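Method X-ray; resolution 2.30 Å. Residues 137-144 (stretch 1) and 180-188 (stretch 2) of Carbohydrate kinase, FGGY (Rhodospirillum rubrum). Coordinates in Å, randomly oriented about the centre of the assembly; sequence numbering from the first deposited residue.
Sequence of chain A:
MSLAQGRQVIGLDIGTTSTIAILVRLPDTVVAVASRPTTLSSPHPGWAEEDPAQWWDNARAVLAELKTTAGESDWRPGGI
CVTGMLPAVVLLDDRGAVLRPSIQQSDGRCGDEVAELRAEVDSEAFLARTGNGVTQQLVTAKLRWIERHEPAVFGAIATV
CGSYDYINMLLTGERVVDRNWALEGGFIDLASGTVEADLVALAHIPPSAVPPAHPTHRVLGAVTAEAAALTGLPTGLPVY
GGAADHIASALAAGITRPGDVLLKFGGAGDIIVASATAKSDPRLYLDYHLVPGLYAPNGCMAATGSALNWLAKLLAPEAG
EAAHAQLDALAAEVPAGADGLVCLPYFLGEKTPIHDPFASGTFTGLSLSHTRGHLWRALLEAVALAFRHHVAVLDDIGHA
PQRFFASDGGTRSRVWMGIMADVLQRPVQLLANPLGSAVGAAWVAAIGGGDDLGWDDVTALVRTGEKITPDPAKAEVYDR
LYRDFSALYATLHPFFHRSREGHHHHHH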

ATOM      1  N   GLN A 137       7.323   1.121  11.698  1.00 18.20           N
ATOM      2  CA  GLN A 137       6.906   0.086  10.775  1.00 21.12           C
ATOM      3  C   GLN A 137       7.987  -0.986  10.577  1.00 18.77           C
ATOM      4  O   GLN A 137       7.707  -2.101  10.149  1.00 16.53           O
ATOM      5  N   LEU A 138       9.224  -0.651  10.923  1.00 20.00           N
ATOM      6  CA  LEU A 138      10.292  -1.651  10.861  1.00 22.30           C
ATOM      7  C   LEU A 138       9.971  -2.834  11.781  1.00 21.33           C
ATOM      8  O   LEU A 138       9.686  -2.659  12.982  1.00 19.12           O
ATOM      9  N   VAL A 139      10.005  -4.027  11.203  1.00 19.90           N
ATOM     10  CA  VAL A 139       9.995  -5.267  11.978  1.00 22.11           C
ATOM     11  C   VAL A 139      10.966  -5.166  13.180  1.00 22.34           C
ATOM     12  O   VAL A 139      10.635  -5.559  14.301  1.00 19.69           O
ATOM     13  N   THR A 140      12.140  -4.587  12.928  1.00 22.35           N
ATOM     14  CA  THR A 140      13.156  -4.308  13.956  1.00 21.59           C
ATOM     15  C   THR A 140      12.634  -3.508  15.168  1.00 21.49           C
ATOM     16  O   THR A 140      12.940  -3.834  16.316  1.00 21.04           O
ATOM     17  N   ALA A 141      11.871  -2.452  14.929  1.00 18.70           N
ATOM     18  CA  ALA A 141      11.282  -1.697  16.039  1.00 19.19           C
ATOM     19  C   ALA A 141      10.327  -2.573  16.856  1.00 23.44           C
ATOM     20  O   ALA A 141      10.465  -2.686  18.074  1.00 22.14           O
ATOM     21  N   LYS A 142       9.360  -3.203  16.191  1.00 22.36           N
ATOM     22  CA  LYS A 142       8.495  -4.144  16.886  1.00 20.58           C
ATOM     23  C   LYS A 142       9.258  -5.251  17.612  1.00 20.32           C
ATOM     24  O   LYS A 142       8.895  -5.585  18.734  1.00 22.46           O
ATOM     25  N   LEU A 143      10.321  -5.791  17.014  1.00 19.91           N
ATOM     26  CA  LEU A 143      11.171  -6.779  17.708  1.00 20.62           C
ATOM     27  C   LEU A 143      11.801  -6.238  19.013  1.00 22.64           C
ATOM     28  O   LEU A 143      11.694  -6.884  20.059  1.00 23.00           O
ATOM     29  N   ARG A 144      12.426  -5.053  18.969  1.00 22.84           N
ATOM     30  CA  ARG A 144      12.996  -4.437  20.180  1.00 20.50           C
ATOM     31  C   ARG A 144      11.929  -4.291  21.267  1.00 21.70           C
ATOM     32  O   ARG A 144      12.221  -4.485  22.436  1.00 21.38           O
ATOM     33  N   ASN A 180      10.203  -8.125  -0.098  1.00 17.06           N
ATOM     34  CA  ASN A 180       9.633  -6.838   0.245  1.00 17.24           C
ATOM     35  C   ASN A 180       9.256  -6.747   1.736  1.00 18.42           C
ATOM     36  O   ASN A 180       9.345  -5.684   2.347  1.00 18.67           O
ATOM     37  N   TRP A 181       8.810  -7.863   2.305  1.00 14.89           N
ATOM     38  CA  TRP A 181       8.614  -7.912   3.738  1.00 17.87           C
ATOM     39  C   TRP A 181       9.962  -7.582   4.439  1.00 21.48           C
ATOM     40  O   TRP A 181      10.023  -6.725   5.346  1.00 20.88           O
ATOM     41  N   ALA A 182      11.044  -8.225   3.986  1.00 18.36           N
ATOM     42  CA  ALA A 182      12.350  -8.022   4.590  1.00 18.41           C
ATOM     43  C   ALA A 182      12.912  -6.595   4.386  1.00 19.52           C
ATOM     44  O   ALA A 182      13.559  -6.030   5.270  1.00 20.85           O
ATOM     45  N   LEU A 183      12.653  -6.012   3.230  1.00 19.81           N
ATOM     46  CA  LEU A 183      13.071  -4.653   2.914  1.00 18.02           C
ATOM     47  C   LEU A 183      12.245  -3.620   3.689  1.00 19.75           C
ATOM     48  O   LEU A 183      12.788  -2.751   4.374  1.00 20.94           O
ATOM     49  N   GLU A 184      10.926  -3.682   3.591  1.00 16.82           N
ATOM     50  CA  GLU A 184      10.160  -2.754   4.393  1.00 20.45           C
ATOM     51  C   GLU A 184      10.544  -2.972   5.839  1.00 21.59           C
ATOM     52  O   GLU A 184      10.682  -2.024   6.595  1.00 24.10           O
ATOM     53  N   GLY A 185      10.776  -4.231   6.195  1.00 20.46           N
ATOM     54  CA  GLY A 185      11.073  -4.612   7.559  1.00 20.90           C
ATOM     55  C   GLY A 185      12.399  -4.153   8.161  1.00 22.44           C
ATOM     56  O   GLY A 185      12.519  -4.111   9.379  1.00 22.28           O
ATOM     57  N   GLY A 186      13.405  -3.855   7.333  1.00 24.81           N
ATOM     58  CA  GLY A 186      14.674  -3.331   7.825  1.00 18.79           C
ATOM     59  C   GLY A 186      15.781  -4.352   7.722  1.00 21.18           C
ATOM     60  O   GLY A 186      16.872  -4.130   8.220  1.00 23.60           O
ATOM     61  N   PHE A 187      15.538  -5.467   7.049  1.00 18.55           N
ATOM     62  CA  PHE A 187      16.559  -6.495   7.018  1.00 20.47           C
ATOM     63  C   PHE A 187      17.426  -6.558   5.769  1.00 25.68           C
ATOM     64  O   PHE A 187      18.479  -7.224   5.770  1.00 27.80           O
ATOM     65  N   ILE A 188      17.011  -5.881   4.706  1.00 24.84           N
ATOM     66  CA  ILE A 188      17.733  -5.993   3.439  1.00 25.99           C
ATOM     67  C   ILE A 188      18.525  -4.744   3.056  1.00 26.93           C
ATOM     68  O   ILE A 188      18.042  -3.624   3.204  1.00 26.26           O
TER

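Which side chains make the apolar cluster of this contact? Val139, at the start of its helix, points toward the other stretch and is the centre of it. With chi1 at t (172°), Val139 packs against two aromatic rings: its CG2 lies 3.6 Å from CZ2 of Trp181, and its CG1 3.4 Å from CZ of Phe187. Trp181 (chi1 t) and Phe187 (chi1 m) both leave their backbones sideways, but the ends of their rings come nearer. One helical turn on, Leu143 also points toward the second stretch, its chi1 between wells at -107°; its CD2 sits at the ring edge of Phe187, 4.0 Å from CZ of Phe187.

How does the backbone come so close at Gly185 and Gly186? Neither has a side chain, and the CA atoms of Leu138 and Gly185 are only 4.5 Å apart. A CB on Gly185 would fall 3.0 Å from CG2 of Val139 and 2.6 Å from O of Trp181, a clash with both. Gly186, the first residue to leave helical geometry, has positive phi in a Schellman motif, a conformation that itself calls for glycine. Leu138, in the N-cap position with an m,t rotamer, has its CD2 3.4 Å from O of Glu184 and 4.0 Å from CA of Gly186; the bare Gly186 leaves it room, since a CB there would lie a tight 3.3 Å from CD2 of Leu138.

What polar atoms meet between the two stretches? The O of Gly185 faces the first turn of the other helix, 3.1 Å from N of Val139. A water joins the stretches: it accepts from OG1 of Thr140 at 2.7 Å and donates to O of Gly186 at 2.8 Å. Thr140, chi1 m, points sideways, and the same OG1 of Thr140 also lies 3.4 Å from CE1 of Phe187, so the water bridge borders the apolar cluster.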

ATOM      1  CB  GLN A 137       6.524   0.724   9.474  1.00 24.14           C
ATOM      2  CG  GLN A 137       5.235   0.241   8.955  1.00 31.65           C
ATOM      3  CD  GLN A 137       4.370   1.398   8.512  1.00 42.63           C
ATOM      4  OE1 GLN A 137       3.658   1.996   9.332  1.00 44.42           O
ATOM      5  NE2 GLN A 137       4.440   1.741   7.218  1.00 41.83           N
ATOM      6  CB  LEU A 138      11.637  -1.075  11.287  1.00 19.59           C
ATOM      7  CG  LEU A 138      12.186   0.086  10.493  1.00 23.61           C
ATOM      8  CD1 LEU A 138      13.478   0.573  11.149  1.00 20.90           C
ATOM      9  CD2 LEU A 138      12.393  -0.336   9.031  1.00 23.81           C
ATOM     10  CB  VAL A 139      10.387  -6.414  11.081  1.00 19.67           C
ATOM     11  CG1 VAL A 139      10.586  -7.716  11.909  1.00 20.35           C
ATOM     12  CG2 VAL A 139       9.297  -6.572  10.018  1.00 18.11           C
ATOM     13  CB  THR A 140      14.323  -3.554  13.326  1.00 21.74           C
ATOM     14  OG1 THR A 140      14.990  -4.420  12.394  1.00 23.88           O
ATOM     15  CG2 THR A 140      15.293  -3.052  14.379  1.00 23.39           C
ATOM     16  CB  ALA A 141      10.561  -0.456  15.556  1.00 18.82           C
ATOM     17  CB  LYS A 142       7.421  -4.706  15.964  1.00 21.62           C
ATOM     18  CG  LYS A 142       6.363  -3.669  15.623  1.00 21.87           C
ATOM     19  CD  LYS A 142       5.632  -4.070  14.384  1.00 25.19           C
ATOM     20  CE  LYS A 142       4.415  -3.153  14.049  1.00 23.92           C
ATOM     21  NZ  LYS A 142       4.735  -2.046  13.111  1.00 27.12           N
ATOM     22  CB  LEU A 143      12.255  -7.318  16.787  1.00 20.74           C
ATOM     23  CG  LEU A 143      12.127  -8.741  16.259  1.00 23.11           C
ATOM     24  CD1 LEU A 143      10.760  -9.326  16.492  1.00 19.89           C
ATOM     25  CD2 LEU A 143      12.578  -8.834  14.759  1.00 19.56           C
ATOM     26  CB  ARG A 144      13.560  -3.041  19.889  1.00 22.61           C
ATOM     27  CG  ARG A 144      14.806  -2.985  19.080  1.00 21.82           C
ATOM     28  CD  ARG A 144      16.013  -3.530  19.809  1.00 23.91           C
ATOM     29  NE  ARG A 144      17.227  -3.244  19.052  1.00 29.80           N
ATOM     30  CZ  ARG A 144      17.995  -2.155  19.190  1.00 27.83           C
ATOM     31  NH1 ARG A 144      17.699  -1.222  20.089  1.00 26.24           N
ATOM     32  NH2 ARG A 144      19.069  -2.002  18.418  1.00 25.75           N
ATOM     33  CB  ASN A 180       8.434  -6.551  -0.659  1.00 18.52           C
ATOM     34  CG  ASN A 180       8.815  -5.775  -1.933  1.00 20.53           C
ATOM     35  OD1 ASN A 180       9.656  -4.855  -1.906  1.00 18.39           O
ATOM     36  ND2 ASN A 180       8.167  -6.126  -3.043  1.00 17.69           N
ATOM     37  CB  TRP A 181       8.043  -9.272   4.171  1.00 17.74           C
ATOM     38  CG  TRP A 181       7.813  -9.345   5.618  1.00 17.72           C
ATOM     39  CD1 TRP A 181       6.681  -8.963   6.289  1.00 17.31           C
ATOM     40  CD2 TRP A 181       8.736  -9.802   6.612  1.00 17.78           C
ATOM     41  NE1 TRP A 181       6.856  -9.151   7.638  1.00 15.81           N
ATOM     42  CE2 TRP A 181       8.106  -9.668   7.863  1.00 17.53           C
ATOM     43  CE3 TRP A 181      10.045 -10.317   6.568  1.00 18.63           C
ATOM     44  CZ2 TRP A 181       8.744 -10.017   9.063  1.00 18.40           C
ATOM     45  CZ3 TRP A 181      10.664 -10.671   7.742  1.00 15.89           C
ATOM     46  CH2 TRP A 181      10.026 -10.511   8.977  1.00 18.99           C
ATOM     47  CB  ALA A 182      13.334  -9.094   4.089  1.00 20.31           C
ATOM     48  CB  LEU A 183      12.874  -4.426   1.418  1.00 19.88           C
ATOM     49  CG  LEU A 183      13.832  -3.585   0.567  1.00 23.42           C
ATOM     50  CD1 LEU A 183      13.032  -2.635  -0.424  1.00 23.23           C
ATOM     51  CD2 LEU A 183      14.830  -2.817   1.376  1.00 18.85           C
ATOM     52  CB  GLU A 184       8.650  -2.908   4.175  1.00 19.44           C
ATOM     53  CG  GLU A 184       8.243  -2.494   2.759  1.00 22.82           C
ATOM     54  CD  GLU A 184       6.794  -2.145   2.638  1.00 21.72           C
ATOM     55  OE1 GLU A 184       6.141  -1.804   3.636  1.00 23.68           O
ATOM     56  OE2 GLU A 184       6.310  -2.199   1.526  1.00 21.97           O
ATOM     57  CB  PHE A 187      15.942  -7.863   7.264  1.00 23.28           C
ATOM     58  CG  PHE A 187      15.205  -7.967   8.566  1.00 22.32           C
ATOM     59  CD1 PHE A 187      15.724  -7.395   9.720  1.00 22.12           C
ATOM     60  CD2 PHE A 187      13.989  -8.647   8.647  1.00 24.05           C
ATOM     61  CE1 PHE A 187      15.034  -7.479  10.932  1.00 22.15           C
ATOM     62  CE2 PHE A 187      13.310  -8.765   9.884  1.00 20.59           C
ATOM     63  CZ  PHE A 187      13.843  -8.175  11.010  1.00 20.13           C
ATOM     64  CB  ILE A 188      16.799  -6.353   2.283  1.00 24.89           C
ATOM     65  CG1 ILE A 188      16.364  -7.808   2.427  1.00 24.62           C
ATOM     66  CG2 ILE A 188      17.504  -6.120   0.942  1.00 22.85           C
ATOM     67  CD1 ILE A 188      15.254  -8.176   1.508  1.00 23.72           C
TER
HETATM   68  O   HOH W   1      17.214  -3.733  11.018  1.00 25.42           O